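TRNA nucleotidyl transferase-related protein (Thermotoga maritima, PDB 3H38) probably adds the CCA end to tRNA as a class II nucleotidyltransferase, this chain being the C-terminal nucleotidyltransferase and RNA-binding part of a longer protein. Local coordinates at residues R177-I182 with E222-E227; F184-D189 with P230-R235. All coordinates share one frame; numbering follows the deposited sequence.

Interaction 1: residues R177-I182 with E222-E227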
# COMPACT_ATOMS: atom_id res chain seq x y z
N ARG A 177 14.33 2.24 3.32
CA ARG A 177 14.00 3.03 4.50
C ARG A 177 13.78 4.49 4.16
O ARG A 177 13.30 5.28 5.00
CB ARG A 177 15.13 2.92 5.53
CG ARG A 177 15.14 1.62 6.33
CD ARG A 177 16.54 1.33 6.93
NE ARG A 177 16.63 -0.08 7.31
CZ ARG A 177 17.72 -0.71 7.72
NH1 ARG A 177 18.89 -0.08 7.85
NH2 ARG A 177 17.63 -1.99 8.03
N ILE A 178 14.14 4.86 2.94
CA ILE A 178 13.90 6.22 2.49
C ILE A 178 12.38 6.42 2.41
O ILE A 178 11.87 7.42 2.88
CB ILE A 178 14.60 6.52 1.16
CG1 ILE A 178 16.11 6.68 1.39
CG2 ILE A 178 13.99 7.78 0.50
CD1 ILE A 178 16.93 6.63 0.10
N LEU A 179 11.68 5.44 1.83
CA LEU A 179 10.23 5.48 1.66
C LEU A 179 9.54 5.20 3.00
O LEU A 179 8.56 5.87 3.34
CB LEU A 179 9.77 4.50 0.57
CG LEU A 179 10.28 4.81 -0.87
CD1 LEU A 179 10.05 3.69 -1.86
CD2 LEU A 179 9.61 6.07 -1.41
N ARG A 180 10.09 4.25 3.76
CA ARG A 180 9.56 3.90 5.08
C ARG A 180 9.57 5.06 6.07
O ARG A 180 8.63 5.21 6.87
CB ARG A 180 10.31 2.72 5.69
CG ARG A 180 10.09 1.40 4.97
CD ARG A 180 11.05 0.36 5.44
NE ARG A 180 10.79 0.05 6.84
CZ ARG A 180 9.92 -0.87 7.23
NH1 ARG A 180 9.71 -1.09 8.53
NH2 ARG A 180 9.27 -1.58 6.31
N ALA A 181 10.62 5.88 6.01
CA ALA A 181 10.70 7.06 6.88
C ALA A 181 9.56 8.02 6.60
O ALA A 181 8.85 8.45 7.50
CB ALA A 181 12.05 7.76 6.73
N ILE A 182 9.34 8.34 5.33
CA ILE A 182 8.22 9.19 4.99
C ILE A 182 6.93 8.55 5.49
O ILE A 182 6.10 9.23 6.12
CB ILE A 182 8.18 9.45 3.47
CG1 ILE A 182 9.34 10.35 3.06
CG2 ILE A 182 6.84 10.04 3.05
CD1 ILE A 182 9.95 9.95 1.75
N GLU A 222 3.54 0.26 -2.27
CA GLU A 222 2.15 -0.13 -2.03
C GLU A 222 1.80 0.19 -0.58
O GLU A 222 0.71 0.65 -0.25
CB GLU A 222 1.92 -1.60 -2.37
CG GLU A 222 1.88 -1.88 -3.87
CD GLU A 222 2.53 -3.19 -4.28
OE1 GLU A 222 3.39 -3.71 -3.51
OE2 GLU A 222 2.20 -3.69 -5.38
N LYS A 223 2.74 -0.05 0.30
CA LYS A 223 2.55 0.15 1.71
C LYS A 223 2.29 1.59 2.05
O LYS A 223 1.37 1.89 2.76
CB LYS A 223 3.77 -0.32 2.45
CG LYS A 223 3.56 -1.34 3.48
CD LYS A 223 4.82 -2.12 3.51
CE LYS A 223 4.86 -3.13 4.58
NZ LYS A 223 6.26 -3.62 4.70
N ILE A 224 3.07 2.49 1.50
CA ILE A 224 2.71 3.92 1.54
C ILE A 224 1.27 4.17 1.06
O ILE A 224 0.51 4.90 1.69
CB ILE A 224 3.64 4.78 0.69
CG1 ILE A 224 4.86 5.20 1.51
CG2 ILE A 224 2.90 6.02 0.20
CD1 ILE A 224 5.97 5.75 0.66
N LEU A 225 0.89 3.54 -0.06
CA LEU A 225 -0.43 3.81 -0.63
C LEU A 225 -1.55 3.38 0.29
O LEU A 225 -2.61 3.99 0.29
CB LEU A 225 -0.57 3.15 -2.01
CG LEU A 225 0.52 3.74 -2.92
CD1 LEU A 225 0.38 3.37 -4.40
CD2 LEU A 225 0.55 5.25 -2.73
N GLU A 226 -1.30 2.38 1.10
CA GLU A 226 -2.31 1.92 2.00
C GLU A 226 -2.28 2.64 3.32
O GLU A 226 -3.04 2.34 4.18
CB GLU A 226 -2.19 0.40 2.24
CG GLU A 226 -2.46 -0.50 1.06
CD GLU A 226 -3.40 0.09 0.05
OE1 GLU A 226 -3.01 0.22 -1.11
OE2 GLU A 226 -4.54 0.37 0.40
N GLU A 227 -1.36 3.57 3.48
CA GLU A 227 -1.29 4.34 4.73
C GLU A 227 -2.42 5.37 4.76
O GLU A 227 -3.26 5.43 3.87
CB GLU A 227 0.08 5.00 4.88
CG GLU A 227 0.37 5.60 6.27
CD GLU A 227 0.02 4.65 7.39
OE1 GLU A 227 0.69 3.58 7.45
OE2 GLU A 227 -0.93 4.96 8.18

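Interaction 2: residues F184-D189 with P230-R235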
# COMPACT_ATOMS: atom_id res chain seq x y z
N PHE A 184 6.19 6.46 7.99
CA PHE A 184 5.93 6.58 9.43
C PHE A 184 5.90 8.06 9.83
O PHE A 184 5.30 8.42 10.82
CB PHE A 184 6.98 5.82 10.26
CG PHE A 184 6.94 4.31 10.10
CD1 PHE A 184 8.03 3.62 9.59
CD2 PHE A 184 5.84 3.57 10.51
CE1 PHE A 184 8.00 2.23 9.47
CE2 PHE A 184 5.82 2.19 10.39
CZ PHE A 184 6.90 1.52 9.86
N GLU A 185 6.58 8.90 9.07
CA GLU A 185 6.47 10.35 9.28
C GLU A 185 5.02 10.82 9.12
O GLU A 185 4.52 11.56 9.96
CB GLU A 185 7.36 11.12 8.30
CG GLU A 185 8.07 12.29 8.94
CD GLU A 185 8.59 13.28 7.92
OE1 GLU A 185 8.27 13.12 6.71
OE2 GLU A 185 9.31 14.22 8.32
N GLN A 186 4.34 10.41 8.06
CA GLN A 186 2.95 10.83 7.92
C GLN A 186 2.01 9.99 8.79
O GLN A 186 0.95 10.46 9.17
CB GLN A 186 2.45 10.83 6.44
CG GLN A 186 3.41 11.37 5.38
CD GLN A 186 4.00 12.72 5.75
OE1 GLN A 186 3.31 13.58 6.27
NE2 GLN A 186 5.29 12.91 5.47
N ARG A 187 2.37 8.74 9.08
CA ARG A 187 1.46 7.86 9.82
C ARG A 187 1.19 8.26 11.29
O ARG A 187 0.09 8.08 11.79
CB ARG A 187 1.91 6.40 9.75
CG ARG A 187 1.20 5.51 10.76
CD ARG A 187 2.13 4.44 11.22
NE ARG A 187 1.97 3.16 10.52
CZ ARG A 187 1.67 2.01 11.14
NH1 ARG A 187 1.57 0.88 10.43
NH2 ARG A 187 1.49 1.98 12.46
N PHE A 188 2.22 8.75 11.97
CA PHE A 188 2.05 9.49 13.22
C PHE A 188 2.27 10.90 12.77
O PHE A 188 2.49 11.13 11.58
CB PHE A 188 3.12 9.06 14.20
CG PHE A 188 3.38 7.59 14.18
CD1 PHE A 188 2.56 6.72 14.87
CD2 PHE A 188 4.43 7.08 13.44
CE1 PHE A 188 2.78 5.34 14.84
CE2 PHE A 188 4.66 5.72 13.40
CZ PHE A 188 3.84 4.85 14.10
N ASP A 189 2.23 11.89 13.64
CA ASP A 189 2.50 13.20 13.05
C ASP A 189 3.96 13.56 13.28
O ASP A 189 4.30 14.50 14.01
CB ASP A 189 1.55 14.29 13.55
CG ASP A 189 1.61 15.57 12.71
OD1 ASP A 189 2.45 15.64 11.78
OD2 ASP A 189 0.83 16.51 12.98
N PRO A 230 -1.97 9.30 1.88
CA PRO A 230 -0.97 8.99 0.86
C PRO A 230 -0.46 10.26 0.20
O PRO A 230 0.72 10.38 -0.08
CB PRO A 230 -1.74 8.14 -0.15
CG PRO A 230 -3.01 7.71 0.54
CD PRO A 230 -3.31 8.79 1.54
N LEU A 231 -1.36 11.20 -0.04
CA LEU A 231 -1.03 12.40 -0.79
C LEU A 231 0.06 13.21 -0.08
O LEU A 231 0.92 13.80 -0.74
CB LEU A 231 -2.30 13.24 -0.95
CG LEU A 231 -2.59 14.08 -2.20
CD1 LEU A 231 -2.94 15.41 -1.67
CD2 LEU A 231 -1.44 14.21 -3.20
N LYS A 232 0.05 13.19 1.23
CA LYS A 232 1.03 13.81 2.06
C LYS A 232 2.39 13.24 1.86
O LYS A 232 3.35 13.94 1.82
CB LYS A 232 0.68 13.50 3.48
CG LYS A 232 0.01 14.56 4.18
CD LYS A 232 1.01 15.61 4.51
CE LYS A 232 1.50 15.42 5.88
NZ LYS A 232 2.13 16.67 6.28
N SER A 233 2.42 11.92 1.78
CA SER A 233 3.62 11.10 1.60
C SER A 233 4.22 11.36 0.23
O SER A 233 5.42 11.65 0.07
CB SER A 233 3.25 9.62 1.68
OG SER A 233 2.91 9.23 2.99
N ILE A 234 3.36 11.27 -0.77
CA ILE A 234 3.71 11.59 -2.14
C ILE A 234 4.32 12.99 -2.24
O ILE A 234 5.35 13.18 -2.90
CB ILE A 234 2.48 11.47 -3.02
CG1 ILE A 234 2.05 10.00 -3.10
CG2 ILE A 234 2.76 12.06 -4.39
CD1 ILE A 234 0.84 9.77 -4.03
N ARG A 235 3.74 13.96 -1.56
CA ARG A 235 4.27 15.32 -1.67
C ARG A 235 5.57 15.37 -0.94
O ARG A 235 6.47 16.14 -1.28
CB ARG A 235 3.28 16.35 -1.15
CG ARG A 235 1.97 16.30 -1.93
CD ARG A 235 0.92 17.19 -1.30
NE ARG A 235 0.02 17.77 -2.29
CZ ARG A 235 -1.25 18.11 -2.03
NH1 ARG A 235 -2.05 18.63 -2.98
NH2 ARG A 235 -1.71 17.89 -0.80

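Interaction 1: residues R177-I182 with E222-E227
Leu179 and Ile224 mark the closest approach of the two helical backbones, their CA atoms 7.7 Å apart, a spacing that lets one layer of side chains fit between. This is helix-to-helix packing in the largely helical part of a class II CCA-adding enzyme that packs beside its nucleotidyltransferase head: helix 177-187, which carries nucleotide-binding arginines, lies against the C-terminal end of helix 214-225. Ile224 makes the apolar contact. CG2 is anti to the backbone N, CG1 lies beside it and points at helix 177-187, and with chi2 at 166° the chain runs out straight to CD1. That methyl meets Leu179 at the base of its side chain, 4.0 Å from CB, and also rests 3.7 Å from the backbone O of Leu179. The two side chains cross at about a right angle, and of the Leu179 methyls CD2 alone comes near, 4.2 Å from Ile224 CD1. Met237 of helix 230-239 touches both residues, while Val242 and Leu246 pack on Leu179, which makes the apolar side of the contact a junction of several helices.

One flank is polar. Arg180 and Lys223 bring their charged ends together between the helices. Arg180 forms salt bridges with Asp130 through NH1 and with Glu220 through NH2; Lys223 NZ is hydrogen-bonded to Gln219 and has a long, weak ion pair with the same Glu220. The shared carboxylate probably offsets the two positive charges. Since Arg180 and Asp130 both bind ATP and CTP in other crystals of this protein, this flank borders the nucleotide pocket. A bend at chi3 (65°) turns the guanidinium aside from its own chain, and Lys223 NZ comes to its edge, near its plane, 4.0 Å from Arg180 NH2.

Interaction 2: residues F184-D189 with P230-R235
Gln186 reaches across to Ser233 and Lys232, and its CA comes within 6.4 Å of the Ser233 CA, so the helices run close together here. The tight part lies over the serine. Gln186 CG sits 3.2 Å from Ser233 OG and 3.8 Å from Ser233 N, with Gln186 CB also 3.8 Å from the hydroxyl oxygen. The hydroxyl thus faces the aliphatic stem of the glutamine; it is buried and has no hydrogen-bonding partner anywhere in the model.

Helix 177-187 ends just beyond Gln186, Phe188 being the first residue to leave helical geometry, and it packs here on the start of helix 230-239, in the helical region next to the nucleotidyltransferase head. Arg187, which binds ATP and CTP in other crystals of this protein, directs its CB away from helix 230-239. Phe184 CE2 lies above one face of the Arg187 guanidinium, toward its rim, and the Phe184 side chain also touches Arg45 and Asp130, two more nucleotide-binding residues.

The solvent side is looser and less certain. A sharp turn at chi2 (-50°) bends the Gln186 carboxamide toward the Lys232 chain, which is itself bent twice and crosses the glutamine at about a right angle. Lys232 CB packs 3.9 Å from Gln186 CG, a plausible apolar touch. Farther out, the modelled approach of Gln186 OE1 to Lys232 CE is too short to trust. Lys232 NZ, modelled 3.3 Å from that same Gln186 OE1, is no better fixed, and the angle is too poor for a hydrogen bond; the ammonium stays 5.6 Å from Asp189 OD1.

Helix 177-187 serves both contacts, its first half in interaction 1 and its C-terminal end in interaction 2, with centres 8 Å apart. Across from it stand helices 214-225 and 230-239, consecutive in the chain, so the segments alternate in sequence: 177-182, 184-189, 222-227, 230-235. The two contacts touch directly. Ile182 CG2 packs 3.7 Å from Ser233 O, Ile224 CG2 lies 3.9 Å from Ser233 CB, and Glu227 makes a long, weak ion pair with Arg187. One helix carrying Arg177, Arg180, Arg183 and Arg187, all nucleotide-binding, is therefore backed by a helical pair from the probable RNA-binding region.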